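Local coordinates for putative glucoamylase (Bacteroides caccae ATCC 43185, PDB 4QT9), which is a putative glucoamylase with an alpha/alpha toroid fold that probably hydrolyses glycosidic bonds to release glucose, at residues Ile402-Tyr405 with Leu409-Lys412; Ala326-Ser329 with Asp335-Val338; Ala226-Gly231 with Thr425-Asn430. One frame throughout, in Å; residues are numbered along the deposited sequence. Where two conformers were deposited one is given.

Contact 1 (Ile402-Tyr405 with Leu409-Lys412); sequences IENY and LLWK
N404 lies flat on the indole of W411, the amide and ring planes only 14° apart. Its CB sits over the six-membered ring, 3.6 Å from CB to the centroid, while the amide carries on over the pyrrole side. Chi1 of -77° swings CG of N404 beside its own backbone N, and from there OD1 extends to the first turn of helix 409-415. It accepts the backbone N-H of W411, with 3.0 Å between W411 N and N404 OD1; the donor stands well above the carbonyl plane. The side chain thus grips W411 twice, by ring and by backbone. Two donors, N404 ND2 and W411 NE1, come within 3.2 Å of each other without bonding. Each turns to a carbonyl of one passing loop, ND2 to L269 and NE1 to F268, which fixes the stacked pair in place.

Beside this pair E403 meets L410 through its aliphatic part, CG lying 3.8 Å from L410 CD2. The same CG touches L409 CB. The carboxylate is held from further out: OE1 makes a salt bridge to R83 and accepts from Q29, and OE2 bonds T407 OG1, which also meets L409 N. L410 packs on M75 and L78 of helix 67-83. Consecutive helices 392-406 and 409-415, joined by a short turn, thus pack through N404 on W411 and E403 on L409 and L410, within the alpha/alpha toroid.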
loop_
_atom_site.group_PDB
_atom_site.type_symbol
_atom_site.label_atom_id
_atom_site.label_comp_id
_atom_site.label_asym_id
_atom_site.label_seq_id
_atom_site.Cartn_x
_atom_site.Cartn_y
_atom_site.Cartn_z
ATOM N N ILE A 402 9.961 -2.202 -6.515
ATOM C CA ILE A 402 11.281 -2.529 -7.079
ATOM C C ILE A 402 11.203 -3.970 -7.634
ATOM O O ILE A 402 11.673 -4.234 -8.749
ATOM C CB ILE A 402 12.446 -2.339 -6.067
ATOM C CG1 ILE A 402 12.819 -0.843 -5.905
ATOM C CG2 ILE A 402 13.683 -3.133 -6.503
ATOM C CD1 ILE A 402 13.825 -0.564 -4.718
ATOM N N GLU A 403 10.578 -4.891 -6.867
ATOM C CA GLU A 403 10.410 -6.279 -7.299
ATOM C C GLU A 403 9.566 -6.355 -8.581
ATOM O O GLU A 403 9.986 -7.007 -9.545
ATOM C CB GLU A 403 9.792 -7.158 -6.201
ATOM C CG GLU A 403 9.892 -8.638 -6.538
ATOM C CD GLU A 403 11.319 -9.129 -6.723
ATOM O OE1 GLU A 403 12.166 -8.848 -5.844
ATOM O OE2 GLU A 403 11.605 -9.742 -7.777
ATOM N N ASN A 404 8.414 -5.668 -8.611
ATOM C CA ASN A 404 7.533 -5.682 -9.790
ATOM C C ASN A 404 8.227 -5.102 -11.006
ATOM O O ASN A 404 8.032 -5.617 -12.100
ATOM C CB ASN A 404 6.196 -4.972 -9.546
ATOM C CG ASN A 404 5.213 -5.786 -8.754
ATOM O OD1 ASN A 404 5.219 -7.009 -8.797
ATOM N ND2 ASN A 404 4.360 -5.126 -7.990
ATOM N N TYR A 405 9.041 -4.063 -10.815
ATOM C CA TYR A 405 9.813 -3.440 -11.888
ATOM C C TYR A 405 10.876 -4.403 -12.428
ATOM O O TYR A 405 11.078 -4.465 -13.638
ATOM C CB TYR A 405 10.491 -2.135 -11.397
ATOM C CG TYR A 405 11.535 -1.602 -12.361
ATOM C CD1 TYR A 405 11.167 -1.094 -13.608
ATOM C CD2 TYR A 405 12.893 -1.630 -12.040
ATOM C CE1 TYR A 405 12.122 -0.630 -14.508
ATOM C CE2 TYR A 405 13.855 -1.164 -12.933
ATOM C CZ TYR A 405 13.463 -0.649 -14.157
ATOM O OH TYR A 405 14.413 -0.216 -15.045
ATOM N N LEU A 409 7.090 -10.090 -10.204
ATOM C CA LEU A 409 6.700 -11.181 -9.306
ATOM C C LEU A 409 5.349 -10.971 -8.594
ATOM O O LEU A 409 4.500 -11.861 -8.680
ATOM C CB LEU A 409 7.789 -11.481 -8.254
ATOM C CG LEU A 409 7.444 -12.609 -7.261
ATOM C CD1 LEU A 409 7.371 -13.964 -7.941
ATOM C CD2 LEU A 409 8.412 -12.629 -6.095
ATOM N N LEU A 410 5.143 -9.842 -7.887
ATOM C CA LEU A 410 3.890 -9.691 -7.141
ATOM C C LEU A 410 2.701 -9.534 -8.073
ATOM O O LEU A 410 1.637 -10.107 -7.792
ATOM C CB LEU A 410 3.949 -8.567 -6.098
ATOM C CG LEU A 410 4.878 -8.785 -4.895
ATOM C CD1 LEU A 410 4.634 -10.141 -4.193
ATOM C CD2 LEU A 410 6.353 -8.586 -5.259
ATOM N N TRP A 411 2.898 -8.855 -9.233
ATOM C CA TRP A 411 1.821 -8.762 -10.213
ATOM C C TRP A 411 1.476 -10.151 -10.792
ATOM O O TRP A 411 0.299 -10.451 -10.935
ATOM C CB TRP A 411 2.182 -7.828 -11.358
ATOM C CG TRP A 411 2.380 -6.386 -11.015
ATOM C CD1 TRP A 411 1.692 -5.649 -10.092
ATOM C CD2 TRP A 411 3.181 -5.456 -11.754
ATOM N NE1 TRP A 411 2.119 -4.342 -10.121
ATOM C CE2 TRP A 411 3.019 -4.191 -11.146
ATOM C CE3 TRP A 411 4.054 -5.578 -12.846
ATOM C CZ2 TRP A 411 3.680 -3.053 -11.612
ATOM C CZ3 TRP A 411 4.672 -4.442 -13.332
ATOM C CH2 TRP A 411 4.508 -3.204 -12.702
ATOM N N LYS A 412 2.491 -10.974 -11.153
ATOM C CA LYS A 412 2.239 -12.310 -11.729
ATOM C C LYS A 412 1.427 -13.162 -10.756
ATOM O O LYS A 412 0.453 -13.767 -11.158
ATOM C CB LYS A 412 3.548 -13.063 -12.088
ATOM C CG LYS A 412 4.517 -12.335 -13.019
ATOM C CD LYS A 412 4.491 -12.830 -14.462
ATOM C CE LYS A 412 5.814 -12.598 -15.163
ATOM N NZ LYS A 412 6.056 -11.168 -15.482
#

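Contact 2 (Ala326-Ser329 with Asp335-Val338); sequences AAHS and DKGV
D335 OD1 accepts the backbone N-H of G337, 3.2 Å from OD1 to G337 N and nearly straight at 163°, which closes an Asx turn. The donor comes from above the carboxylate plane. OD2 of the same carboxylate bonds the hydroxyl of Y298, and both carboxylate oxygens of D335 are therefore engaged. S329 O lies 3.9 Å from D335 N, and no hydrogen bond links the two segments.

The side-chain contact belongs to H328, whose imidazole is enclosed on three sides. V338 lies over one face, its CB 4.0 Å from the ring centroid, and CG1 of V338 reaches the CE1 corner at 3.7 Å. Across the opposite face lies A326 O, 3.4 Å above the ring plane. This oxygen also takes a weak bond from H328 N across the inverse gamma turn centred on A327, with which the chain leaves the hairpin of strands 318-321 and 324-327.

K336 approaches edge-on: its CG lies in the ring plane, 3.7 Å from H328 CD2. A bend at chi2 (-75°) then turns the rest of the lysine aside, and NZ makes a weak bond back to Q333 O. Of the ring nitrogens, ND1 bonds T317 O, just ahead of strand 318-321, and NE2 bonds S321 OG on it, which sets the rotation of the imidazole and satisfies its polar atoms in a buried place. S321 also touches the side chains of K336 and V338.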
loop_
_atom_site.group_PDB
_atom_site.type_symbol
_atom_site.label_atom_id
_atom_site.label_comp_id
_atom_site.label_asym_id
_atom_site.label_seq_id
_atom_site.Cartn_x
_atom_site.Cartn_y
_atom_site.Cartn_z
ATOM N N ALA A 326 1.728 14.459 7.983
ATOM C CA ALA A 326 0.973 15.261 7.033
ATOM C C ALA A 326 0.771 14.559 5.691
ATOM O O ALA A 326 1.655 13.846 5.207
ATOM C CB ALA A 326 1.687 16.590 6.812
ATOM N N ALA A 327 -0.388 14.822 5.068
ATOM C CA ALA A 327 -0.761 14.299 3.752
ATOM C C ALA A 327 -0.132 15.185 2.658
ATOM O O ALA A 327 -0.842 15.919 1.965
ATOM C CB ALA A 327 -2.284 14.244 3.614
ATOM N N HIS A 328 1.202 15.139 2.523
ATOM C CA HIS A 328 1.901 15.961 1.521
ATOM C C HIS A 328 1.436 15.588 0.146
ATOM O O HIS A 328 1.264 14.400 -0.133
ATOM C CB HIS A 328 3.426 15.829 1.593
ATOM C CG HIS A 328 3.996 15.983 2.964
ATOM N ND1 HIS A 328 4.513 14.898 3.650
ATOM C CD2 HIS A 328 4.112 17.088 3.736
ATOM C CE1 HIS A 328 4.949 15.378 4.805
ATOM N NE2 HIS A 328 4.730 16.688 4.906
ATOM N N SER A 329 1.203 16.598 -0.701
ATOM C CA SER A 329 0.773 16.358 -2.076
ATOM C C SER A 329 1.328 17.507 -2.964
ATOM O O SER A 329 1.828 18.508 -2.409
ATOM C CB SER A 329 -0.750 16.203 -2.161
ATOM O OG SER A 329 -1.413 17.441 -2.342
ATOM N N ASP A 335 2.346 21.109 0.486
ATOM C CA ASP A 335 3.803 21.058 0.412
ATOM C C ASP A 335 4.407 21.699 1.665
ATOM O O ASP A 335 4.121 22.853 1.949
ATOM C CB ASP A 335 4.300 21.738 -0.871
ATOM C CG ASP A 335 5.807 21.857 -1.027
ATOM O OD1 ASP A 335 6.547 21.042 -0.396
ATOM O OD2 ASP A 335 6.251 22.724 -1.812
ATOM N N LYS A 336 5.212 20.936 2.426
ATOM C CA LYS A 336 5.820 21.424 3.672
ATOM C C LYS A 336 7.336 21.393 3.630
ATOM O O LYS A 336 7.972 21.582 4.667
ATOM C CB LYS A 336 5.323 20.600 4.886
ATOM C CG LYS A 336 3.802 20.560 5.078
ATOM C CD LYS A 336 3.243 21.861 5.642
ATOM C CE LYS A 336 1.883 21.669 6.259
ATOM N NZ LYS A 336 0.813 21.579 5.235
ATOM N N GLY A 337 7.914 21.144 2.457
ATOM C CA GLY A 337 9.367 21.060 2.304
ATOM C C GLY A 337 9.907 19.697 2.639
ATOM O O GLY A 337 11.112 19.513 2.827
ATOM N N VAL A 338 9.013 18.724 2.685
ATOM C CA VAL A 338 9.340 17.363 3.086
ATOM C C VAL A 338 9.283 16.416 1.890
ATOM O O VAL A 338 8.255 16.331 1.211
ATOM C CB VAL A 338 8.402 16.899 4.230
ATOM C CG1 VAL A 338 8.594 15.434 4.538
ATOM C CG2 VAL A 338 8.586 17.759 5.485
#

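Contact 3 (Ala226-Gly231 with Thr425-Asn430); sequences AVYHDG and TKLGFN
With CG opposite its backbone N (chi1 175°), Y228 reaches off helix 225-232 to L427, whose own chi1 of -58° brings its two methyls against the tyrosine side chain. CD1 of L427 lies over one face of the ring, 4.2 Å from the ring centroid, while CD2 packs 3.6 Å from Y228 CB. F429 meets the far end of the tyrosine, its CZ 3.3 Å from Y228 OH; the two ring planes are inclined at 55°. The hydroxyl itself is bonded to D278 OD2. An alanine here removes the ring and hydroxyl, and would probably open a gap between helix 225-232 and the L427 and F429 side chains and leave D278 without this partner. H229 works through a water: H229 NE2 is 2.8 Å from it, and the water donates to K426 O. The imidazole's ND1 bonds Y280 OH, and Y228 CD2 rests over its face. At G428 a Schellman motif with positive phi ends helix 418-426 and turns the chain so that F429 follows L427 into the contact. Helix 209-217 backs both segments, Y212 touching Y228, A216 touching L427 and I213 touching F429, while the backbone of N430 hydrogen-bonds that of K277 in strand 276-277.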
loop_
_atom_site.group_PDB
_atom_site.type_symbol
_atom_site.label_atom_id
_atom_site.label_comp_id
_atom_site.label_asym_id
_atom_site.label_seq_id
_atom_site.Cartn_x
_atom_site.Cartn_y
_atom_site.Cartn_z
ATOM N N ALA A 226 -23.006 -3.315 -9.397
ATOM C CA ALA A 226 -23.620 -1.999 -9.128
ATOM C C ALA A 226 -22.891 -1.259 -7.991
ATOM O O ALA A 226 -22.807 -0.030 -8.008
ATOM C CB ALA A 226 -25.097 -2.162 -8.791
ATOM N N VAL A 227 -22.341 -2.003 -7.037
ATOM C CA VAL A 227 -21.581 -1.439 -5.904
ATOM C C VAL A 227 -20.375 -0.656 -6.447
ATOM O O VAL A 227 -20.133 0.454 -5.975
ATOM C CB VAL A 227 -21.187 -2.523 -4.872
ATOM C CG1 VAL A 227 -20.194 -1.992 -3.831
ATOM C CG2 VAL A 227 -22.431 -3.079 -4.194
ATOM N N TYR A 228 -19.672 -1.194 -7.475
ATOM C CA TYR A 228 -18.535 -0.509 -8.125
ATOM C C TYR A 228 -18.997 0.657 -9.027
ATOM O O TYR A 228 -18.419 1.722 -8.949
ATOM C CB TYR A 228 -17.714 -1.511 -8.958
ATOM C CG TYR A 228 -16.585 -0.891 -9.760
ATOM C CD1 TYR A 228 -15.373 -0.567 -9.158
ATOM C CD2 TYR A 228 -16.702 -0.698 -11.133
ATOM C CE1 TYR A 228 -14.328 -0.014 -9.889
ATOM C CE2 TYR A 228 -15.663 -0.143 -11.876
ATOM C CZ TYR A 228 -14.485 0.221 -11.246
ATOM O OH TYR A 228 -13.463 0.797 -11.966
ATOM N N HIS A 229 -20.018 0.456 -9.881
ATOM C CA HIS A 229 -20.497 1.462 -10.829
ATOM C C HIS A 229 -21.246 2.626 -10.154
ATOM O O HIS A 229 -21.008 3.786 -10.531
ATOM C CB HIS A 229 -21.350 0.796 -11.910
ATOM C CG HIS A 229 -20.516 -0.040 -12.832
ATOM N ND1 HIS A 229 -19.570 0.540 -13.678
ATOM C CD2 HIS A 229 -20.438 -1.378 -12.956
ATOM C CE1 HIS A 229 -18.968 -0.462 -14.293
ATOM N NE2 HIS A 229 -19.461 -1.634 -13.900
ATOM N N ASP A 230 -22.110 2.340 -9.151
ATOM C CA ASP A 230 -22.856 3.390 -8.428
ATOM C C ASP A 230 -22.039 4.021 -7.292
ATOM O O ASP A 230 -22.210 5.210 -7.037
ATOM C CB ASP A 230 -24.187 2.853 -7.825
ATOM C CG ASP A 230 -25.222 2.259 -8.781
ATOM O OD1 ASP A 230 -24.949 2.202 -10.007
ATOM O OD2 ASP A 230 -26.306 1.853 -8.304
ATOM N N GLY A 231 -21.242 3.222 -6.569
ATOM C CA GLY A 231 -20.456 3.670 -5.414
ATOM C C GLY A 231 -19.071 4.192 -5.713
ATOM O O GLY A 231 -18.784 5.370 -5.453
ATOM N N THR A 425 -13.184 -9.358 -14.374
ATOM C CA THR A 425 -14.152 -9.575 -15.461
ATOM C C THR A 425 -15.510 -9.032 -15.054
ATOM O O THR A 425 -16.077 -8.277 -15.826
ATOM C CB THR A 425 -14.251 -11.046 -15.871
ATOM O OG1 THR A 425 -12.948 -11.531 -16.178
ATOM C CG2 THR A 425 -15.158 -11.253 -17.086
ATOM N N LYS A 426 -15.994 -9.357 -13.835
ATOM C CA LYS A 426 -17.293 -8.889 -13.291
ATOM C C LYS A 426 -17.426 -7.361 -13.365
ATOM O O LYS A 426 -18.475 -6.879 -13.771
ATOM C CB LYS A 426 -17.482 -9.330 -11.810
ATOM C CG LYS A 426 -18.891 -9.095 -11.266
ATOM C CD LYS A 426 -18.976 -9.159 -9.717
ATOM C CE LYS A 426 -19.220 -10.495 -9.012
ATOM N NZ LYS A 426 -19.229 -10.372 -7.493
ATOM N N LEU A 427 -16.368 -6.606 -12.979
ATOM C CA LEU A 427 -16.383 -5.123 -12.953
ATOM C C LEU A 427 -16.028 -4.451 -14.277
ATOM O O LEU A 427 -16.001 -3.220 -14.339
ATOM C CB LEU A 427 -15.457 -4.572 -11.851
ATOM C CG LEU A 427 -15.756 -5.019 -10.437
ATOM C CD1 LEU A 427 -14.854 -4.312 -9.455
ATOM C CD2 LEU A 427 -17.245 -4.849 -10.092
ATOM N N GLY A 428 -15.782 -5.242 -15.314
ATOM C CA GLY A 428 -15.506 -4.709 -16.650
ATOM C C GLY A 428 -14.059 -4.364 -16.943
ATOM O O GLY A 428 -13.781 -3.685 -17.930
ATOM N N PHE A 429 -13.123 -4.849 -16.124
ATOM C CA PHE A 429 -11.692 -4.608 -16.364
ATOM C C PHE A 429 -11.158 -5.539 -17.458
ATOM O O PHE A 429 -11.664 -6.647 -17.659
ATOM C CB PHE A 429 -10.856 -4.751 -15.090
ATOM C CG PHE A 429 -10.962 -3.597 -14.128
ATOM C CD1 PHE A 429 -11.982 -3.552 -13.180
ATOM C CD2 PHE A 429 -9.990 -2.596 -14.105
ATOM C CE1 PHE A 429 -12.058 -2.500 -12.258
ATOM C CE2 PHE A 429 -10.041 -1.568 -13.153
ATOM C CZ PHE A 429 -11.091 -1.509 -12.259
ATOM N N ASN A 430 -10.134 -5.067 -18.142
ATOM C CA ASN A 430 -9.468 -5.720 -19.241
ATOM C C ASN A 430 -7.952 -5.465 -19.165
ATOM O O ASN A 430 -7.546 -4.407 -18.688
ATOM C CB ASN A 430 -10.034 -5.115 -20.548
ATOM C CG ASN A 430 -9.624 -5.775 -21.845
ATOM O OD1 ASN A 430 -9.248 -6.957 -21.905
ATOM N ND2 ASN A 430 -9.762 -5.028 -22.935
HETATM O O HOH W 1 -19.507 -4.366 -14.597
#

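The three contacts are separate from one another on one chain. Contact 1 and contact 3 are the nearest pair, about 25 Å between centres and about 13 Å between nearest atoms; helix 409-415, used by contact 1, is followed directly by helix 418-426, whose end makes contact 3. Contact 2 lies farther off, its centre about 28 Å from that of contact 1 and about 33 Å from that of contact 3. In sequence, contact 3 closes a long loop that encloses the other two, which follow in series, contact 2 first. No ligand or established catalytic residue places any of them relative to the presumed active site.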